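Long-range contact in contact-dependent inhibitor I (Escherichia coli NC101, PDB 5I4Q), which binds the contact-dependent inhibitor A chain and probably acts as its immunity protein, protecting the producing cell from the toxin: residues Phe44-Phe55 / Phe88-Phe98. Residues are numbered along the deposited sequence; the frame is centred on the assembly and turned at random.
Sequences FDNAQPLFDDLF and FYSRKYWHKKF
R91 reaches from helix 88-99 across to helix 44-66 and pairs its guanidinium with the carboxylate of D52 and the amide of Q48. Both terminal nitrogens converge end-on on a single carboxylate oxygen of D52: NH2 lies 2.8 Å from OD1, nearly in line with its C-O bond, while NH1 comes from above the carboxylate plane at 3.2 Å. NH1 also donates to Q48 OE1 at 2.7 Å, from above the amide plane. Q48 can serve this arginine because its chain turns about CB-CG (chi2 -50°), and the other end of its amide is fixed by a nearly straight bond, 174°, from NE2 to F44 O. The carboxylates of D52 and D86, the latter in a salt bridge to NE, probably offset the charge of R91, while Q48 OE1 adds a neutral acceptor.

Aromatic packing lies beside this polar patch. Arginine suits the place because its long chain also offers methylenes: R91 CG sits over the face of the F51 ring, 4.0 Å from its centroid, in a CH-pi contact, while F51 CB lies against one face of the guanidinium. The R91 side chain fits as a knob among F51, Q48, F55 and D52. The two helix segments cross steeply, at 106°, in this mainly helical protein without strands, and F51 and F98 also touch helix 4-40, so the crossing packs against the long N-terminal helix. Elsewhere on helix 88-99, Y93 makes a cation-pi contact with R59 of the contact-dependent inhibitor A chain.

F44 is the second knob, lodged among F88, R91, K92 and H95, and forms an aromatic cluster with F88 and H95. Its flat ring can take a lysine over one face: K92 NZ stands 4.0 Å from the F44 centroid, a cation-pi contact; Q48 NE2 lies above the centre of the opposite face. The F44 edge points toward the H95 face, and H95 NE2 bonds to T42 O, which steadies the imidazole.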
loop_
_atom_site.group_PDB
_atom_site.type_symbol
_atom_site.label_atom_id
_atom_site.label_comp_id
_atom_site.label_asym_id
_atom_site.label_seq_id
_atom_site.Cartn_x
_atom_site.Cartn_y
_atom_site.Cartn_z
ATOM N N PHE B 44 22.112 -19.093 28.257
ATOM C CA PHE B 44 20.883 -19.620 27.721
ATOM C C PHE B 44 19.676 -19.365 28.604
ATOM O O PHE B 44 18.636 -18.948 28.114
ATOM C CB PHE B 44 21.000 -21.115 27.388
ATOM C CG PHE B 44 19.828 -21.653 26.626
ATOM C CD1 PHE B 44 19.635 -21.300 25.316
ATOM C CD2 PHE B 44 18.900 -22.490 27.233
ATOM C CE1 PHE B 44 18.584 -21.830 24.577
ATOM C CE2 PHE B 44 17.810 -22.974 26.528
ATOM C CZ PHE B 44 17.644 -22.629 25.190
ATOM N N ASP B 45 19.775 -19.615 29.883
ATOM C CA ASP B 45 18.611 -19.381 30.754
ATOM C C ASP B 45 18.117 -17.940 30.745
ATOM O O ASP B 45 16.921 -17.682 30.644
ATOM C CB ASP B 45 18.923 -19.806 32.185
ATOM C CG ASP B 45 18.912 -21.345 32.367
ATOM O OD1 ASP B 45 19.035 -22.127 31.367
ATOM O OD2 ASP B 45 18.757 -21.784 33.538
ATOM N N ASN B 46 19.048 -17.011 30.837
ATOM C CA ASN B 46 18.742 -15.586 30.932
ATOM C C ASN B 46 18.278 -15.016 29.593
ATOM O O ASN B 46 17.790 -13.912 29.553
ATOM C CB ASN B 46 19.978 -14.803 31.347
ATOM C CG ASN B 46 20.491 -15.191 32.702
ATOM O OD1 ASN B 46 19.728 -15.592 33.569
ATOM N ND2 ASN B 46 21.804 -15.090 32.882
ATOM N N ALA B 47 18.507 -15.772 28.510
ATOM C CA ALA B 47 18.087 -15.418 27.160
ATOM C C ALA B 47 16.629 -15.729 26.874
ATOM O O ALA B 47 16.105 -15.215 25.908
ATOM C CB ALA B 47 18.964 -16.127 26.132
ATOM N N GLN B 48 15.963 -16.519 27.708
ATOM C CA GLN B 48 14.615 -16.940 27.381
ATOM C C GLN B 48 13.616 -15.798 27.274
ATOM O O GLN B 48 12.780 -15.804 26.355
ATOM C CB GLN B 48 14.088 -18.003 28.334
ATOM C CG GLN B 48 14.873 -19.291 28.329
ATOM C CD GLN B 48 15.096 -19.827 26.950
ATOM O OE1 GLN B 48 14.136 -20.216 26.254
ATOM N NE2 GLN B 48 16.356 -19.864 26.529
ATOM N N PRO B 49 13.650 -14.834 28.205
ATOM C CA PRO B 49 12.679 -13.747 28.034
ATOM C C PRO B 49 13.035 -12.859 26.844
ATOM O O PRO B 49 12.170 -12.193 26.292
ATOM C CB PRO B 49 12.763 -12.966 29.368
ATOM C CG PRO B 49 14.065 -13.394 29.985
ATOM C CD PRO B 49 14.242 -14.814 29.546
ATOM N N LEU B 50 14.295 -12.884 26.442
ATOM C CA LEU B 50 14.735 -12.126 25.308
ATOM C C LEU B 50 14.283 -12.791 24.030
ATOM O O LEU B 50 13.914 -12.120 23.098
ATOM C CB LEU B 50 16.259 -11.945 25.297
ATOM C CG LEU B 50 16.868 -11.156 26.474
ATOM C CD1 LEU B 50 18.382 -11.304 26.444
ATOM C CD2 LEU B 50 16.456 -9.683 26.409
ATOM N N PHE B 51 14.297 -14.111 24.010
ATOM C CA PHE B 51 13.805 -14.880 22.886
ATOM C C PHE B 51 12.303 -14.702 22.798
ATOM O O PHE B 51 11.788 -14.577 21.718
ATOM C CB PHE B 51 14.106 -16.368 23.053
ATOM C CG PHE B 51 15.408 -16.807 22.478
ATOM C CD1 PHE B 51 15.643 -16.721 21.133
ATOM C CD2 PHE B 51 16.359 -17.372 23.262
ATOM C CE1 PHE B 51 16.833 -17.153 20.576
ATOM C CE2 PHE B 51 17.558 -17.826 22.726
ATOM C CZ PHE B 51 17.790 -17.724 21.365
ATOM N N ASP B 52 11.612 -14.642 23.933
ATOM C CA ASP B 52 10.155 -14.456 23.923
ATOM C C ASP B 52 9.775 -13.162 23.203
ATOM O O ASP B 52 8.847 -13.154 22.393
ATOM C CB ASP B 52 9.585 -14.401 25.349
ATOM C CG ASP B 52 9.710 -15.751 26.138
ATOM O OD1 ASP B 52 9.988 -16.854 25.555
ATOM O OD2 ASP B 52 9.500 -15.690 27.375
ATOM N N ASP B 53 10.512 -12.083 23.494
ATOM C CA ASP B 53 10.354 -10.784 22.783
ATOM C C ASP B 53 10.708 -10.897 21.298
ATOM O O ASP B 53 9.975 -10.438 20.455
ATOM C CB ASP B 53 11.220 -9.673 23.392
ATOM C CG ASP B 53 10.830 -9.324 24.823
ATOM O OD1 ASP B 53 9.677 -9.617 25.255
ATOM O OD2 ASP B 53 11.689 -8.750 25.534
ATOM N N LEU B 54 11.825 -11.541 20.995
ATOM C CA LEU B 54 12.248 -11.716 19.624
ATOM C C LEU B 54 11.217 -12.466 18.813
ATOM O O LEU B 54 10.868 -12.043 17.735
ATOM C CB LEU B 54 13.558 -12.481 19.607
ATOM C CG LEU B 54 14.121 -12.790 18.232
ATOM C CD1 LEU B 54 14.364 -11.487 17.483
ATOM C CD2 LEU B 54 15.432 -13.526 18.333
ATOM N N PHE B 55 10.732 -13.597 19.305
ATOM C CA PHE B 55 9.715 -14.339 18.543
ATOM C C PHE B 55 8.354 -13.690 18.486
ATOM O O PHE B 55 7.566 -13.937 17.529
ATOM C CB PHE B 55 9.580 -15.772 19.061
ATOM C CG PHE B 55 10.800 -16.614 18.819
ATOM C CD1 PHE B 55 11.145 -16.964 17.536
ATOM C CD2 PHE B 55 11.555 -17.094 19.866
ATOM C CE1 PHE B 55 12.237 -17.774 17.283
ATOM C CE2 PHE B 55 12.690 -17.871 19.626
ATOM C CZ PHE B 55 13.016 -18.228 18.329
ATOM N N PHE B 88 12.417 -25.030 22.063
ATOM C CA PHE B 88 13.696 -25.275 22.753
ATOM C C PHE B 88 14.866 -25.510 21.775
ATOM O O PHE B 88 15.940 -24.933 21.949
ATOM C CB PHE B 88 13.541 -26.427 23.755
ATOM C CG PHE B 88 14.849 -26.917 24.353
ATOM C CD1 PHE B 88 15.463 -26.233 25.385
ATOM C CD2 PHE B 88 15.446 -28.078 23.878
ATOM C CE1 PHE B 88 16.665 -26.667 25.917
ATOM C CE2 PHE B 88 16.644 -28.542 24.409
ATOM C CZ PHE B 88 17.254 -27.830 25.430
ATOM N N TYR B 89 14.599 -26.271 20.708
ATOM C CA TYR B 89 15.624 -26.752 19.791
ATOM C C TYR B 89 16.057 -25.667 18.846
ATOM O O TYR B 89 17.236 -25.596 18.504
ATOM C CB TYR B 89 15.173 -28.046 19.060
ATOM C CG TYR B 89 14.904 -29.160 20.044
ATOM C CD1 TYR B 89 15.956 -29.915 20.564
ATOM C CD2 TYR B 89 13.612 -29.409 20.509
ATOM C CE1 TYR B 89 15.739 -30.897 21.496
ATOM C CE2 TYR B 89 13.371 -30.380 21.441
ATOM C CZ TYR B 89 14.438 -31.124 21.950
ATOM O OH TYR B 89 14.179 -32.129 22.895
ATOM N N SER B 90 15.135 -24.793 18.446
ATOM C CA SER B 90 15.520 -23.658 17.598
ATOM C C SER B 90 16.222 -22.618 18.462
ATOM O O SER B 90 17.182 -21.985 18.027
ATOM C CB SER B 90 14.314 -23.068 16.862
ATOM O OG SER B 90 13.471 -22.292 17.725
ATOM N N ARG B 91 15.753 -22.430 19.695
ATOM C CA ARG B 91 16.447 -21.499 20.617
ATOM C C ARG B 91 17.882 -21.894 20.915
ATOM O O ARG B 91 18.781 -21.022 20.964
ATOM C CB ARG B 91 15.685 -21.317 21.926
ATOM C CG ARG B 91 14.381 -20.541 21.731
ATOM C CD ARG B 91 13.473 -20.694 22.928
ATOM N NE ARG B 91 12.287 -19.897 22.760
ATOM C CZ ARG B 91 11.788 -19.040 23.639
ATOM N NH1 ARG B 91 12.371 -18.824 24.810
ATOM N NH2 ARG B 91 10.685 -18.383 23.336
ATOM N N LYS B 92 18.111 -23.182 21.110
ATOM C CA LYS B 92 19.453 -23.695 21.356
ATOM C C LYS B 92 20.336 -23.321 20.150
ATOM O O LYS B 92 21.443 -22.838 20.302
ATOM C CB LYS B 92 19.376 -25.219 21.564
ATOM C CG LYS B 92 20.347 -25.855 22.543
ATOM C CD LYS B 92 20.268 -25.294 23.976
ATOM C CE LYS B 92 21.465 -25.691 24.862
ATOM N NZ LYS B 92 21.369 -25.113 26.235
ATOM N N TYR B 93 19.826 -23.555 18.941
ATOM C CA TYR B 93 20.559 -23.268 17.708
ATOM C C TYR B 93 20.859 -21.768 17.555
ATOM O O TYR B 93 21.977 -21.371 17.265
ATOM C CB TYR B 93 19.751 -23.754 16.499
ATOM C CG TYR B 93 20.328 -23.387 15.160
ATOM C CD1 TYR B 93 21.445 -24.054 14.646
ATOM C CD2 TYR B 93 19.741 -22.411 14.372
ATOM C CE1 TYR B 93 21.978 -23.724 13.396
ATOM C CE2 TYR B 93 20.247 -22.093 13.115
ATOM C CZ TYR B 93 21.358 -22.740 12.624
ATOM O OH TYR B 93 21.867 -22.404 11.374
ATOM N N TRP B 94 19.858 -20.932 17.743
ATOM C CA TRP B 94 20.047 -19.488 17.529
ATOM C C TRP B 94 20.925 -18.909 18.611
ATOM O O TRP B 94 21.767 -18.059 18.324
ATOM C CB TRP B 94 18.704 -18.760 17.417
ATOM C CG TRP B 94 17.970 -19.082 16.119
ATOM C CD1 TRP B 94 16.736 -19.659 16.003
ATOM C CD2 TRP B 94 18.434 -18.853 14.784
ATOM N NE1 TRP B 94 16.409 -19.810 14.675
ATOM C CE2 TRP B 94 17.439 -19.323 13.907
ATOM C CE3 TRP B 94 19.592 -18.309 14.248
ATOM C CZ2 TRP B 94 17.585 -19.294 12.507
ATOM C CZ3 TRP B 94 19.734 -18.255 12.858
ATOM C CH2 TRP B 94 18.728 -18.731 12.010
ATOM N N HIS B 95 20.776 -19.382 19.847
ATOM C CA HIS B 95 21.631 -18.862 20.917
ATOM C C HIS B 95 23.100 -19.098 20.587
ATOM O O HIS B 95 23.932 -18.203 20.693
ATOM C CB HIS B 95 21.266 -19.471 22.260
ATOM C CG HIS B 95 22.043 -18.902 23.406
ATOM N ND1 HIS B 95 22.952 -19.646 24.135
ATOM C CD2 HIS B 95 22.055 -17.659 23.942
ATOM C CE1 HIS B 95 23.491 -18.882 25.066
ATOM N NE2 HIS B 95 22.974 -17.668 24.960
ATOM N N LYS B 96 23.412 -20.305 20.157
ATOM C CA LYS B 96 24.765 -20.635 19.794
ATOM C C LYS B 96 25.266 -19.741 18.705
ATOM O O LYS B 96 26.339 -19.185 18.823
ATOM C CB LYS B 96 24.881 -22.107 19.381
ATOM C CG LYS B 96 26.210 -22.463 18.719
ATOM C CD LYS B 96 26.758 -23.796 19.227
ATOM C CE LYS B 96 28.034 -24.233 18.502
ATOM N NZ LYS B 96 29.153 -23.254 18.674
ATOM N N LYS B 97 24.490 -19.592 17.640
ATOM C CA LYS B 97 24.941 -18.791 16.498
ATOM C C LYS B 97 25.135 -17.333 16.886
ATOM O O LYS B 97 26.105 -16.729 16.480
ATOM C CB LYS B 97 23.978 -18.913 15.318
ATOM C CG LYS B 97 24.193 -20.165 14.487
ATOM C CD LYS B 97 23.492 -20.037 13.144
ATOM C CE LYS B 97 24.452 -19.903 11.964
ATOM N NZ LYS B 97 24.975 -21.227 11.516
ATOM N N PHE B 98 24.214 -16.778 17.670
ATOM C CA PHE B 98 24.271 -15.361 18.058
ATOM C C PHE B 98 25.458 -15.120 19.035
ATOM O O PHE B 98 26.136 -14.124 18.942
ATOM C CB PHE B 98 22.982 -14.914 18.752
ATOM C CG PHE B 98 21.732 -14.945 17.905
ATOM C CD1 PHE B 98 21.772 -14.925 16.517
ATOM C CD2 PHE B 98 20.493 -14.944 18.518
ATOM C CE1 PHE B 98 20.618 -14.905 15.769
ATOM C CE2 PHE B 98 19.344 -14.957 17.764
ATOM C CZ PHE B 98 19.408 -14.955 16.391
#